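Local coordinates for GDP-perosamine synthase (PDB 3BN1), which uses pyridoxal 5'-phosphate to move the amino group of L-glutamate onto GDP-4-keto-6-deoxy-D-mannose, making GDP-perosamine for the lipopolysaccharide O-antigen, at residues 37-42 with 238-243; 209-214 with 224-229; 267-272 with 363-368. All coordinates share one frame; numbering follows the deposited sequence.

Contact 1 of 3, residues 37-42 with 238-243; sequences GRFIVE and QAAIGL
Phe-39 and Ile-40 meet Ala-239 and Ala-240 where the first turn of helix 38-51 crosses helix 236-247, the axes of the two short segments approaching to 7.8 Å at an angle of 46°. Small residues permit this closeness, and the CA atoms of Ile-40 and Ala-239 are only 5.0 Å apart. Ala-239 turns its methyl toward the partner helix, with CB 3.4 Å from the N of Ile-40, and it also touches Phe-39 CB and Ile-40 CG1. Phe-39 has CG anti to its own carbonyl carbon (chi1 -66°), and CG lies 3.5 Å from Ala-240 CB. This methyl lies over one face of the ring, 3.5 Å from Ala-240 CB to the ring centroid and close to the normal, in a CH-pi contact. On the opposite face sits the aliphatic CG of the preceding Arg-38, while Leu-243 CD2 comes to the edge in the ring plane, 4.0 Å from Phe-39 CD1. The same methyl carbon of Leu-243 lies 3.4 Å from Glu-42 OE1. That oxygen is gripped one helical turn back by Arg-38, whose NE donates at 2.7 Å to Glu-42 OE1 with an N-H...O angle of 158°, in the guanidinium plane but from above the carboxylate plane. Arg-38 NH1 forms a second salt bridge, with Glu-26 on helix 20-30, and Tyr-23 of that helix meets both Arg-38, as a cation-pi partner, and the Phe-39 ring. Gln-238 packs on Gln-238 of the second subunit. Close crossing over alanines, with a phenylalanine ring laid across one of them, here joins helix 38-51, the second helix of the chain, to helix 236-247 at the dimer interface in an aminotransferase of the aspartate aminotransferase fold.

Contact 2 of 3, residues 209-214 with 224-229; sequences MRLLRG and WFPIVG
The puckered ring of Pro-226 touches Leu-211 through CG, which lies 4.3 Å from Leu-211 CD1. The flat groups of these segments turn to other partners. Trp-224 meets His-321 of the second subunit with the ring planes about 55° apart and forms a cation-pi contact with Arg-221, while Phe-225 packs on Ile-89 of that subunit. On the side of the helix turned from segment 224-229, the guanidinium of Arg-210 has Arg-213 NH2 at its edge, in plane; both arginines are salt-bridged to Glu-44 OE2, which probably offsets the repulsion between their like charges.

The contact itself is aliphatic, with no hydrogen bond across it. Leu-211 and Ile-227 reach toward each other tip to tip, and Leu-211 CD2 stands only 3.2 Å from Ile-227 CD1, tighter than usual van der Waals contact. Ile-227 CG1 lies between the backbone N and the carbonyl carbon (chi1 53°), and CD1 continues from it toward Leu-211. Leu-212 comes to the same methyl at about a right angle, its CD2 3.7 Å from Ile-227 CD1 and 3.4 Å from the carbonyl O of Val-228. At Gly-229 backbone lies on backbone: the CA atoms of Leu-212 and Gly-229 are 4.3 Å apart, and Leu-212 O is 3.7 Å from Gly-229 CA; a CB here would run into Leu-212 O.

Backbone hydrogen bonds join Leu-212 with Phe-230 and Arg-213 with Tyr-232, carrying the returning chain past the end of helix 203-213, and Gly-229 O is hydrogen-bonded to Tyr-97 OH of the second subunit. Helix 203-213 thus lies between this interface loop and the body of its own subunit, where Leu-212 packs on helix 62-72 and Met-209 on both that helix and Ile-57 of strand 55-59.

Contact 3 of 3, residues 267-272 with 363-368; sequences LARLGN and RVIAAL
Leu-267, Leu-270, Ile-365 and Leu-368 form the packed half of a contact between a 3-10 turn and the C-terminal helix 358-371. It belongs to the smaller, C-terminal part of the aspartate aminotransferase fold, around the antiparallel sheet of strands 274-275, 290-294, 347-350 and 317-318. Leu-267 crosses Ile-365 obliquely, its CD2 3.7 Å from Ile-365 CG1, and its side chain also touches Tyr-290 and Val-292 of strand 290-294. Leu-270 has CG anti to its carbonyl carbon (chi1 -59°) and meets Leu-368 at about a right angle. One branch, CD1, rests 3.7 Å from Leu-368 CB and equally close to Leu-368 CD1. The other branch, CD2, comes 3.4 Å from the carbonyl O of Ile-365, so that Leu-270 packs against the helix backbone as well as against its side chains. Leu-368 in turn touches Leu-309 of helix 302-311.

The other half is solvent-facing and rests on one long side chain. Arg-269 leaves the turn with CG anti to its backbone N (chi1 -163°) and runs past Ile-365, with Arg-269 CD 3.9 Å from Ile-365 CG2. Its guanidinium then spreads against the helix surface, with NH2 held in a salt bridge by Asp-369. This charge pair lies at the solvent-facing side of the leucine and isoleucine core. Beneath the same guanidinium, Ala-366 CA lies over one face, and both Ala-366 CA and Ala-366 CB are 3.7 Å from Arg-269 NH1.

From the N terminus, helix 38-51 comes early and waits almost two hundred residues for its partner in helix 236-247, so contact 1 closes a long loop that takes in the whole seven-stranded sheet. Contact 2 lies within that loop: it closes a short excursion between helix 203-213 and the chain leading into helix 236-247. Their centres are about 21 Å apart, and both contacts border the second subunit. Contact 3 follows in series, opening after helix 249-266 and closing at the C-terminal helix around the four-stranded antiparallel sheet. No two of them cross along the chain. Contacts 2 and 3 lie on opposite sides of the chain's centre, their centres about 52 Å apart.

Contact 1 of 3, residues 37-42 with 238-243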
ATOM      1  N   GLY A  37      -1.082   7.322 -15.057  1.00 25.09           N
ATOM      2  CA  GLY A  37      -1.533   6.828 -16.364  1.00 12.14           C
ATOM      3  C   GLY A  37      -3.057   6.788 -16.662  1.00 24.89           C
ATOM      4  O   GLY A  37      -3.894   6.945 -15.776  1.00 27.28           O
ATOM      5  N   ARG A  38      -3.397   6.536 -17.926  1.00  7.43           N
ATOM      6  CA  ARG A  38      -4.778   6.486 -18.427  1.00 20.37           C
ATOM      7  C   ARG A  38      -5.730   5.587 -17.632  1.00  9.98           C
ATOM      8  O   ARG A  38      -6.858   5.962 -17.274  1.00 19.28           O
ATOM      9  CB  ARG A  38      -4.835   6.076 -19.929  1.00 19.84           C
ATOM     10  CG  ARG A  38      -5.406   4.631 -20.220  1.00 99.89           C
ATOM     11  CD  ARG A  38      -5.646   4.133 -21.702  1.00 35.74           C
ATOM     12  NE  ARG A  38      -6.853   3.282 -21.754  1.00 99.89           N
ATOM     13  CZ  ARG A  38      -7.182   2.402 -22.707  1.00 99.89           C
ATOM     14  NH1 ARG A  38      -6.397   2.236 -23.759  1.00 36.31           N
ATOM     15  NH2 ARG A  38      -8.303   1.673 -22.630  1.00 31.54           N
ATOM     16  N   PHE A  39      -5.315   4.352 -17.432  1.00 11.35           N
ATOM     17  CA  PHE A  39      -6.212   3.417 -16.756  1.00 19.03           C
ATOM     18  C   PHE A  39      -6.685   3.917 -15.394  1.00 19.67           C
ATOM     19  O   PHE A  39      -7.862   3.754 -15.028  1.00 14.69           O
ATOM     20  CB  PHE A  39      -5.537   2.059 -16.699  1.00 11.74           C
ATOM     21  CG  PHE A  39      -5.352   1.434 -18.060  1.00 17.92           C
ATOM     22  CD1 PHE A  39      -6.453   1.121 -18.868  1.00  9.08           C
ATOM     23  CD2 PHE A  39      -4.100   1.118 -18.535  1.00 23.17           C
ATOM     24  CE1 PHE A  39      -6.296   0.491 -20.088  1.00 30.64           C
ATOM     25  CE2 PHE A  39      -3.942   0.499 -19.756  1.00 79.30           C
ATOM     26  CZ  PHE A  39      -5.039   0.200 -20.539  1.00 31.13           C
ATOM     27  N   ILE A  40      -5.769   4.512 -14.628  1.00 25.72           N
ATOM     28  CA  ILE A  40      -6.152   5.038 -13.310  1.00 13.54           C
ATOM     29  C   ILE A  40      -7.357   6.013 -13.408  1.00 28.55           C
ATOM     30  O   ILE A  40      -8.420   5.890 -12.736  1.00 12.88           O
ATOM     31  CB  ILE A  40      -4.914   5.624 -12.535  1.00  4.16           C
ATOM     32  CG1 ILE A  40      -3.724   4.674 -12.626  1.00 15.30           C
ATOM     33  CG2 ILE A  40      -5.284   5.862 -11.085  1.00  8.06           C
ATOM     34  CD1 ILE A  40      -2.510   5.097 -11.796  1.00 22.96           C
ATOM     35  N   VAL A  41      -7.200   7.011 -14.260  1.00 15.13           N
ATOM     36  CA  VAL A  41      -8.258   7.982 -14.400  1.00 19.03           C
ATOM     37  C   VAL A  41      -9.528   7.306 -15.006  1.00  8.96           C
ATOM     38  O   VAL A  41     -10.666   7.621 -14.620  1.00 13.72           O
ATOM     39  CB  VAL A  41      -7.706   9.140 -15.265  1.00 25.79           C
ATOM     40  CG1 VAL A  41      -7.558   8.679 -16.711  1.00 38.94           C
ATOM     41  CG2 VAL A  41      -8.521  10.411 -15.103  1.00 26.84           C
ATOM     42  N   GLU A  42      -9.327   6.421 -15.989  1.00 17.24           N
ATOM     43  CA  GLU A  42     -10.475   5.754 -16.611  1.00  9.84           C
ATOM     44  C   GLU A  42     -11.221   4.875 -15.633  1.00 23.22           C
ATOM     45  O   GLU A  42     -12.447   4.906 -15.548  1.00 17.25           O
ATOM     46  CB  GLU A  42     -10.096   4.931 -17.829  1.00 26.91           C
ATOM     47  CG  GLU A  42      -9.625   5.786 -18.978  1.00 18.54           C
ATOM     48  CD  GLU A  42      -9.417   4.981 -20.248  1.00 53.34           C
ATOM     49  OE1 GLU A  42      -8.991   3.814 -20.131  1.00 99.89           O
ATOM     50  OE2 GLU A  42      -9.680   5.516 -21.348  1.00 99.89           O
ATOM     51  N   GLN A 238      -2.665  -2.149 -12.091  1.00 12.22           N
ATOM     52  CA  GLN A 238      -3.817  -2.578 -11.300  1.00 12.96           C
ATOM     53  C   GLN A 238      -5.084  -1.908 -11.849  1.00  9.19           C
ATOM     54  O   GLN A 238      -6.137  -2.519 -11.898  1.00 10.33           O
ATOM     55  CB  GLN A 238      -3.670  -2.168  -9.813  1.00 18.61           C
ATOM     56  CG  GLN A 238      -2.532  -2.874  -9.041  1.00 11.67           C
ATOM     57  CD  GLN A 238      -1.976  -2.026  -7.891  1.00 11.89           C
ATOM     58  OE1 GLN A 238      -0.910  -1.458  -8.022  1.00 31.79           O
ATOM     59  NE2 GLN A 238      -2.711  -1.928  -6.798  1.00 59.42           N
ATOM     60  N   ALA A 239      -5.002  -0.638 -12.240  1.00 13.42           N
ATOM     61  CA  ALA A 239      -6.218   0.045 -12.742  1.00 15.35           C
ATOM     62  C   ALA A 239      -6.649  -0.563 -14.082  1.00  8.97           C
ATOM     63  O   ALA A 239      -7.844  -0.598 -14.437  1.00 16.83           O
ATOM     64  CB  ALA A 239      -6.014   1.576 -12.910  1.00 11.98           C
ATOM     65  N   ALA A 240      -5.659  -0.997 -14.854  1.00  8.82           N
ATOM     66  CA  ALA A 240      -5.973  -1.591 -16.150  1.00 10.85           C
ATOM     67  C   ALA A 240      -6.801  -2.861 -15.911  1.00 17.76           C
ATOM     68  O   ALA A 240      -7.891  -3.023 -16.468  1.00 24.59           O
ATOM     69  CB  ALA A 240      -4.704  -1.826 -16.990  1.00  5.75           C
ATOM     70  N   ILE A 241      -6.345  -3.717 -15.003  1.00 15.62           N
ATOM     71  CA  ILE A 241      -7.091  -4.925 -14.685  1.00 15.58           C
ATOM     72  C   ILE A 241      -8.457  -4.534 -14.133  1.00  7.60           C
ATOM     73  O   ILE A 241      -9.543  -5.090 -14.486  1.00 12.98           O
ATOM     74  CB  ILE A 241      -6.360  -5.836 -13.661  1.00 14.11           C
ATOM     75  CG1 ILE A 241      -4.986  -6.293 -14.223  1.00  7.52           C
ATOM     76  CG2 ILE A 241      -7.339  -7.044 -13.339  1.00  9.22           C
ATOM     77  CD1 ILE A 241      -4.036  -7.098 -13.281  1.00 10.53           C
ATOM     78  N   GLY A 242      -8.424  -3.559 -13.240  1.00  5.68           N
ATOM     79  CA  GLY A 242      -9.693  -3.129 -12.696  1.00  3.54           C
ATOM     80  C   GLY A 242     -10.742  -2.643 -13.730  1.00 17.08           C
ATOM     81  O   GLY A 242     -11.969  -2.754 -13.577  1.00 11.56           O
ATOM     82  N   LEU A 243     -10.255  -1.968 -14.736  1.00  7.82           N
ATOM     83  CA  LEU A 243     -11.156  -1.387 -15.686  1.00 14.14           C
ATOM     84  C   LEU A 243     -11.741  -2.506 -16.512  1.00 10.47           C
ATOM     85  O   LEU A 243     -12.956  -2.563 -16.790  1.00 15.73           O
ATOM     86  CB  LEU A 243     -10.294  -0.455 -16.546  1.00 13.85           C
ATOM     87  CG  LEU A 243     -11.186   0.251 -17.574  1.00 11.53           C
ATOM     88  CD1 LEU A 243     -12.436   0.919 -16.973  1.00 17.45           C
ATOM     89  CD2 LEU A 243     -10.431   1.198 -18.547  1.00 19.08           C
TER

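Contact 2 of 3, residues 209-214 with 224-229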
ATOM      1  N   MET A 209      -8.438  13.442   0.242  1.00  8.93           N
ATOM      2  CA  MET A 209      -8.138  12.038   0.034  1.00 22.59           C
ATOM      3  C   MET A 209      -7.073  11.952  -1.055  1.00 18.45           C
ATOM      4  O   MET A 209      -6.103  11.199  -0.878  1.00 10.62           O
ATOM      5  CB  MET A 209      -9.400  11.276  -0.367  1.00 17.70           C
ATOM      6  CG  MET A 209     -10.359  10.938   0.797  1.00 10.51           C
ATOM      7  SD  MET A 209     -11.984  10.408   0.136  1.00 16.22           S
ATOM      8  CE  MET A 209     -12.966  10.088   1.656  1.00  5.37           C
ATOM      9  N   ARG A 210      -7.210  12.709  -2.156  1.00 12.02           N
ATOM     10  CA  ARG A 210      -6.157  12.630  -3.159  1.00 13.54           C
ATOM     11  C   ARG A 210      -4.841  13.226  -2.616  1.00 11.93           C
ATOM     12  O   ARG A 210      -3.745  12.711  -2.903  1.00 12.25           O
ATOM     13  CB  ARG A 210      -6.561  13.256  -4.501  1.00 18.02           C
ATOM     14  CG  ARG A 210      -8.026  13.051  -4.867  1.00 18.77           C
ATOM     15  CD  ARG A 210      -8.220  13.001  -6.397  1.00 20.10           C
ATOM     16  NE  ARG A 210      -9.548  12.537  -6.842  1.00 24.23           N
ATOM     17  CZ  ARG A 210      -9.795  11.324  -7.343  1.00 57.57           C
ATOM     18  NH1 ARG A 210     -11.035  11.033  -7.694  1.00 31.52           N
ATOM     19  NH2 ARG A 210      -8.826  10.415  -7.542  1.00 14.25           N
ATOM     20  N   LEU A 211      -4.962  14.271  -1.795  1.00 11.06           N
ATOM     21  CA  LEU A 211      -3.789  14.883  -1.166  1.00 15.25           C
ATOM     22  C   LEU A 211      -2.989  13.850  -0.337  1.00 12.18           C
ATOM     23  O   LEU A 211      -1.756  13.697  -0.491  1.00 10.91           O
ATOM     24  CB  LEU A 211      -4.223  16.033  -0.252  1.00  6.79           C
ATOM     25  CG  LEU A 211      -2.978  16.759   0.322  1.00  8.65           C
ATOM     26  CD1 LEU A 211      -2.034  17.366  -0.706  1.00  6.52           C
ATOM     27  CD2 LEU A 211      -3.514  17.832   1.247  1.00 14.41           C
ATOM     28  N   LEU A 212      -3.694  13.169   0.558  1.00  8.68           N
ATOM     29  CA  LEU A 212      -3.050  12.138   1.430  1.00  2.35           C
ATOM     30  C   LEU A 212      -2.550  10.920   0.689  1.00  8.14           C
ATOM     31  O   LEU A 212      -1.503  10.370   1.000  1.00  7.30           O
ATOM     32  CB  LEU A 212      -4.049  11.644   2.467  1.00  3.05           C
ATOM     33  CG  LEU A 212      -4.446  12.696   3.518  1.00 12.23           C
ATOM     34  CD1 LEU A 212      -5.793  12.308   4.178  1.00 15.67           C
ATOM     35  CD2 LEU A 212      -3.314  12.820   4.612  1.00  7.97           C
ATOM     36  N   ARG A 213      -3.311  10.501  -0.299  1.00  5.05           N
ATOM     37  CA  ARG A 213      -2.952   9.325  -1.101  1.00  2.14           C
ATOM     38  C   ARG A 213      -1.593   9.511  -1.746  1.00 18.89           C
ATOM     39  O   ARG A 213      -0.807   8.571  -1.831  1.00  8.83           O
ATOM     40  CB  ARG A 213      -3.993   9.111  -2.201  1.00  4.55           C
ATOM     41  CG  ARG A 213      -3.676   7.838  -3.026  1.00 18.51           C
ATOM     42  CD  ARG A 213      -4.665   7.628  -4.152  1.00 12.45           C
ATOM     43  NE  ARG A 213      -4.612   8.727  -5.112  1.00 10.95           N
ATOM     44  CZ  ARG A 213      -5.362   8.809  -6.221  1.00 24.94           C
ATOM     45  NH1 ARG A 213      -6.236   7.856  -6.613  1.00  7.53           N
ATOM     46  NH2 ARG A 213      -5.240   9.894  -6.970  1.00 13.98           N
ATOM     47  N   GLY A 214      -1.367  10.727  -2.235  1.00 12.01           N
ATOM     48  CA  GLY A 214      -0.155  11.099  -2.974  1.00  9.35           C
ATOM     49  C   GLY A 214       0.942  11.712  -2.133  1.00 22.31           C
ATOM     50  O   GLY A 214       1.529  12.745  -2.507  1.00  7.67           O
ATOM     51  N   TRP A 224       6.580  20.097  -2.688  1.00  6.78           N
ATOM     52  CA  TRP A 224       6.086  20.742  -1.481  1.00 20.94           C
ATOM     53  C   TRP A 224       5.022  19.867  -0.795  1.00 10.28           C
ATOM     54  O   TRP A 224       4.137  19.303  -1.425  1.00 13.82           O
ATOM     55  CB  TRP A 224       5.577  22.147  -1.749  1.00 11.45           C
ATOM     56  CG  TRP A 224       5.496  22.930  -0.480  1.00 14.30           C
ATOM     57  CD1 TRP A 224       4.359  23.164   0.244  1.00 13.21           C
ATOM     58  CD2 TRP A 224       6.590  23.510   0.276  1.00 17.16           C
ATOM     59  NE1 TRP A 224       4.676  23.923   1.343  1.00 21.65           N
ATOM     60  CE2 TRP A 224       6.032  24.148   1.384  1.00 18.35           C
ATOM     61  CE3 TRP A 224       7.976  23.550   0.113  1.00 26.95           C
ATOM     62  CZ2 TRP A 224       6.816  24.843   2.320  1.00 17.11           C
ATOM     63  CZ3 TRP A 224       8.743  24.255   1.019  1.00 12.66           C
ATOM     64  CH2 TRP A 224       8.169  24.863   2.126  1.00 17.32           C
ATOM     65  N   PHE A 225       5.187  19.737   0.507  1.00 15.01           N
ATOM     66  CA  PHE A 225       4.401  18.805   1.316  1.00  8.50           C
ATOM     67  C   PHE A 225       3.807  19.577   2.492  1.00 11.86           C
ATOM     68  O   PHE A 225       4.423  19.790   3.517  1.00 13.93           O
ATOM     69  CB  PHE A 225       5.339  17.700   1.831  1.00  1.50           C
ATOM     70  CG  PHE A 225       5.856  16.828   0.715  1.00  4.90           C
ATOM     71  CD1 PHE A 225       5.125  15.722   0.278  1.00 13.05           C
ATOM     72  CD2 PHE A 225       7.024  17.158   0.046  1.00 10.09           C
ATOM     73  CE1 PHE A 225       5.558  14.950  -0.792  1.00 20.29           C
ATOM     74  CE2 PHE A 225       7.467  16.407  -1.019  1.00 13.11           C
ATOM     75  CZ  PHE A 225       6.725  15.316  -1.469  1.00  9.36           C
ATOM     76  N   PRO A 226       2.568  19.982   2.305  1.00 14.56           N
ATOM     77  CA  PRO A 226       1.839  20.724   3.316  1.00 12.88           C
ATOM     78  C   PRO A 226       1.405  19.815   4.479  1.00 28.60           C
ATOM     79  O   PRO A 226       1.157  20.305   5.584  1.00 15.68           O
ATOM     80  CB  PRO A 226       0.617  21.202   2.532  1.00 12.40           C
ATOM     81  CG  PRO A 226       0.543  20.239   1.263  1.00  5.75           C
ATOM     82  CD  PRO A 226       1.999  20.126   0.953  1.00 13.97           C
ATOM     83  N   ILE A 227       1.299  18.503   4.285  1.00  9.65           N
ATOM     84  CA  ILE A 227       0.853  17.680   5.412  1.00 12.99           C
ATOM     85  C   ILE A 227       1.560  16.330   5.364  1.00 12.44           C
ATOM     86  O   ILE A 227       2.247  16.008   4.375  1.00 11.81           O
ATOM     87  CB  ILE A 227      -0.617  17.294   5.250  1.00 13.36           C
ATOM     88  CG1 ILE A 227      -0.786  16.671   3.876  1.00  4.23           C
ATOM     89  CG2 ILE A 227      -1.540  18.455   5.418  1.00 45.87           C
ATOM     90  CD1 ILE A 227      -2.174  16.202   3.654  1.00 26.94           C
ATOM     91  N   VAL A 228       1.314  15.528   6.396  1.00  5.97           N
ATOM     92  CA  VAL A 228       1.892  14.185   6.425  1.00  9.07           C
ATOM     93  C   VAL A 228       0.912  13.296   5.681  1.00 11.82           C
ATOM     94  O   VAL A 228      -0.248  13.321   6.042  1.00  8.33           O
ATOM     95  CB  VAL A 228       1.974  13.657   7.840  1.00  5.91           C
ATOM     96  CG1 VAL A 228       2.302  12.126   7.778  1.00  1.00           C
ATOM     97  CG2 VAL A 228       3.003  14.410   8.574  1.00  9.25           C
ATOM     98  N   GLY A 229       1.336  12.625   4.605  1.00  9.23           N
ATOM     99  CA  GLY A 229       0.473  11.741   3.809  1.00  5.40           C
ATOM    100  C   GLY A 229       1.088  10.349   3.773  1.00  4.53           C
ATOM    101  O   GLY A 229       1.892   9.952   4.664  1.00  7.87           O
TER

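Contact 3 of 3, residues 267-272 with 363-368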
ATOM      1  N   LEU A 267     -30.419 -26.691  -2.325  1.00 15.97           N
ATOM      2  CA  LEU A 267     -30.201 -26.732  -0.883  1.00  9.78           C
ATOM      3  C   LEU A 267     -31.265 -27.468  -0.140  1.00 21.31           C
ATOM      4  O   LEU A 267     -31.071 -27.843   1.003  1.00 11.84           O
ATOM      5  CB  LEU A 267     -29.945 -25.364  -0.226  1.00  8.81           C
ATOM      6  CG  LEU A 267     -28.484 -24.869  -0.134  1.00 35.95           C
ATOM      7  CD1 LEU A 267     -28.319 -23.868   0.992  1.00 76.40           C
ATOM      8  CD2 LEU A 267     -27.406 -25.954  -0.037  1.00 16.06           C
ATOM      9  N   ALA A 268     -32.388 -27.674  -0.811  1.00 26.26           N
ATOM     10  CA  ALA A 268     -33.511 -28.428  -0.268  1.00 49.28           C
ATOM     11  C   ALA A 268     -33.048 -29.837   0.154  1.00 27.63           C
ATOM     12  O   ALA A 268     -33.495 -30.416   1.141  1.00 16.25           O
ATOM     13  CB  ALA A 268     -34.580 -28.533  -1.384  1.00 15.05           C
ATOM     14  N   ARG A 269     -32.136 -30.400  -0.619  1.00 12.65           N
ATOM     15  CA  ARG A 269     -31.638 -31.721  -0.313  1.00 11.69           C
ATOM     16  C   ARG A 269     -31.056 -31.848   1.104  1.00 30.36           C
ATOM     17  O   ARG A 269     -30.966 -32.943   1.657  1.00 19.22           O
ATOM     18  CB  ARG A 269     -30.603 -32.090  -1.388  1.00 19.09           C
ATOM     19  CG  ARG A 269     -30.285 -33.571  -1.445  1.00 67.86           C
ATOM     20  CD  ARG A 269     -28.903 -33.807  -2.039  1.00 99.89           C
ATOM     21  NE  ARG A 269     -28.196 -34.938  -1.431  1.00 54.31           N
ATOM     22  CZ  ARG A 269     -27.197 -35.603  -2.014  1.00 99.89           C
ATOM     23  NH1 ARG A 269     -26.786 -35.263  -3.235  1.00 18.94           N
ATOM     24  NH2 ARG A 269     -26.602 -36.613  -1.382  1.00 99.89           N
ATOM     25  N   LEU A 270     -30.644 -30.733   1.695  1.00 13.76           N
ATOM     26  CA  LEU A 270     -30.003 -30.739   3.022  1.00 11.86           C
ATOM     27  C   LEU A 270     -30.976 -30.458   4.155  1.00 12.70           C
ATOM     28  O   LEU A 270     -30.649 -30.551   5.366  1.00 11.20           O
ATOM     29  CB  LEU A 270     -28.862 -29.711   3.044  1.00  9.85           C
ATOM     30  CG  LEU A 270     -27.713 -29.850   2.032  1.00 12.33           C
ATOM     31  CD1 LEU A 270     -26.751 -28.773   2.359  1.00 10.73           C
ATOM     32  CD2 LEU A 270     -26.982 -31.209   2.009  1.00 18.85           C
ATOM     33  N   GLY A 271     -32.201 -30.131   3.763  1.00 12.96           N
ATOM     34  CA  GLY A 271     -33.238 -29.903   4.765  1.00 11.41           C
ATOM     35  C   GLY A 271     -32.881 -28.929   5.870  1.00 18.68           C
ATOM     36  O   GLY A 271     -32.332 -27.856   5.602  1.00 13.24           O
ATOM     37  N   ASN A 272     -33.229 -29.264   7.117  1.00 16.37           N
ATOM     38  CA  ASN A 272     -32.947 -28.313   8.182  1.00  7.42           C
ATOM     39  C   ASN A 272     -31.482 -28.299   8.632  1.00 12.09           C
ATOM     40  O   ASN A 272     -31.130 -27.599   9.606  1.00 10.49           O
ATOM     41  CB  ASN A 272     -33.917 -28.493   9.380  1.00 11.81           C
ATOM     42  CG  ASN A 272     -33.504 -29.649  10.299  1.00 22.23           C
ATOM     43  OD1 ASN A 272     -32.642 -30.465   9.944  1.00 16.19           O
ATOM     44  ND2 ASN A 272     -34.138 -29.738  11.471  1.00 18.34           N
ATOM     45  N   ARG A 363     -21.890 -31.004  -6.536  1.00 11.53           N
ATOM     46  CA  ARG A 363     -20.799 -31.632  -5.780  1.00 11.22           C
ATOM     47  C   ARG A 363     -20.694 -31.059  -4.374  1.00 14.46           C
ATOM     48  O   ARG A 363     -20.620 -31.795  -3.399  1.00 15.82           O
ATOM     49  CB  ARG A 363     -19.498 -31.366  -6.535  1.00 15.45           C
ATOM     50  CG  ARG A 363     -18.340 -32.117  -5.936  1.00 32.97           C
ATOM     51  CD  ARG A 363     -17.130 -32.212  -6.897  1.00 15.60           C
ATOM     52  NE  ARG A 363     -15.913 -32.465  -6.126  1.00 18.82           N
ATOM     53  CZ  ARG A 363     -14.715 -31.945  -6.379  1.00 16.26           C
ATOM     54  NH1 ARG A 363     -14.508 -31.153  -7.437  1.00 20.01           N
ATOM     55  NH2 ARG A 363     -13.697 -32.280  -5.599  1.00 14.58           N
ATOM     56  N   VAL A 364     -20.756 -29.744  -4.251  1.00 19.29           N
ATOM     57  CA  VAL A 364     -20.697 -29.130  -2.928  1.00 12.57           C
ATOM     58  C   VAL A 364     -21.898 -29.620  -2.106  1.00 18.98           C
ATOM     59  O   VAL A 364     -21.835 -29.959  -0.928  1.00 11.22           O
ATOM     60  CB  VAL A 364     -20.865 -27.598  -3.155  1.00 12.36           C
ATOM     61  CG1 VAL A 364     -20.993 -26.824  -1.826  1.00 15.82           C
ATOM     62  CG2 VAL A 364     -19.677 -27.099  -3.853  1.00  4.95           C
ATOM     63  N   ILE A 365     -23.071 -29.627  -2.727  1.00 19.93           N
ATOM     64  CA  ILE A 365     -24.202 -30.044  -1.941  1.00 13.11           C
ATOM     65  C   ILE A 365     -24.159 -31.515  -1.503  1.00 19.80           C
ATOM     66  O   ILE A 365     -24.620 -31.856  -0.420  1.00 10.44           O
ATOM     67  CB  ILE A 365     -25.502 -29.767  -2.670  1.00 11.87           C
ATOM     68  CG1 ILE A 365     -25.787 -28.256  -2.506  1.00 27.23           C
ATOM     69  CG2 ILE A 365     -26.637 -30.675  -2.072  1.00 17.89           C
ATOM     70  CD1 ILE A 365     -26.476 -27.649  -3.672  1.00 20.10           C
ATOM     71  N   ALA A 366     -23.639 -32.375  -2.370  1.00 11.67           N
ATOM     72  CA  ALA A 366     -23.577 -33.770  -2.053  1.00 14.67           C
ATOM     73  C   ALA A 366     -22.605 -33.964  -0.901  1.00 11.40           C
ATOM     74  O   ALA A 366     -22.872 -34.766   0.010  1.00 14.98           O
ATOM     75  CB  ALA A 366     -23.114 -34.547  -3.266  1.00 12.37           C
ATOM     76  N   ALA A 367     -21.486 -33.232  -0.963  1.00  9.36           N
ATOM     77  CA  ALA A 367     -20.471 -33.266   0.093  1.00 25.86           C
ATOM     78  C   ALA A 367     -21.092 -32.806   1.413  1.00 16.82           C
ATOM     79  O   ALA A 367     -20.881 -33.457   2.433  1.00 10.45           O
ATOM     80  CB  ALA A 367     -19.257 -32.386  -0.246  1.00 10.92           C
ATOM     81  N   LEU A 368     -21.895 -31.739   1.367  1.00 13.61           N
ATOM     82  CA  LEU A 368     -22.557 -31.231   2.571  1.00 11.87           C
ATOM     83  C   LEU A 368     -23.536 -32.267   3.087  1.00 10.65           C
ATOM     84  O   LEU A 368     -23.709 -32.413   4.295  1.00  9.91           O
ATOM     85  CB  LEU A 368     -23.275 -29.933   2.257  1.00 15.59           C
ATOM     86  CG  LEU A 368     -22.403 -28.650   2.081  1.00  5.19           C
ATOM     87  CD1 LEU A 368     -23.319 -27.495   1.685  1.00  9.14           C
ATOM     88  CD2 LEU A 368     -21.775 -28.286   3.494  1.00  6.32           C
TER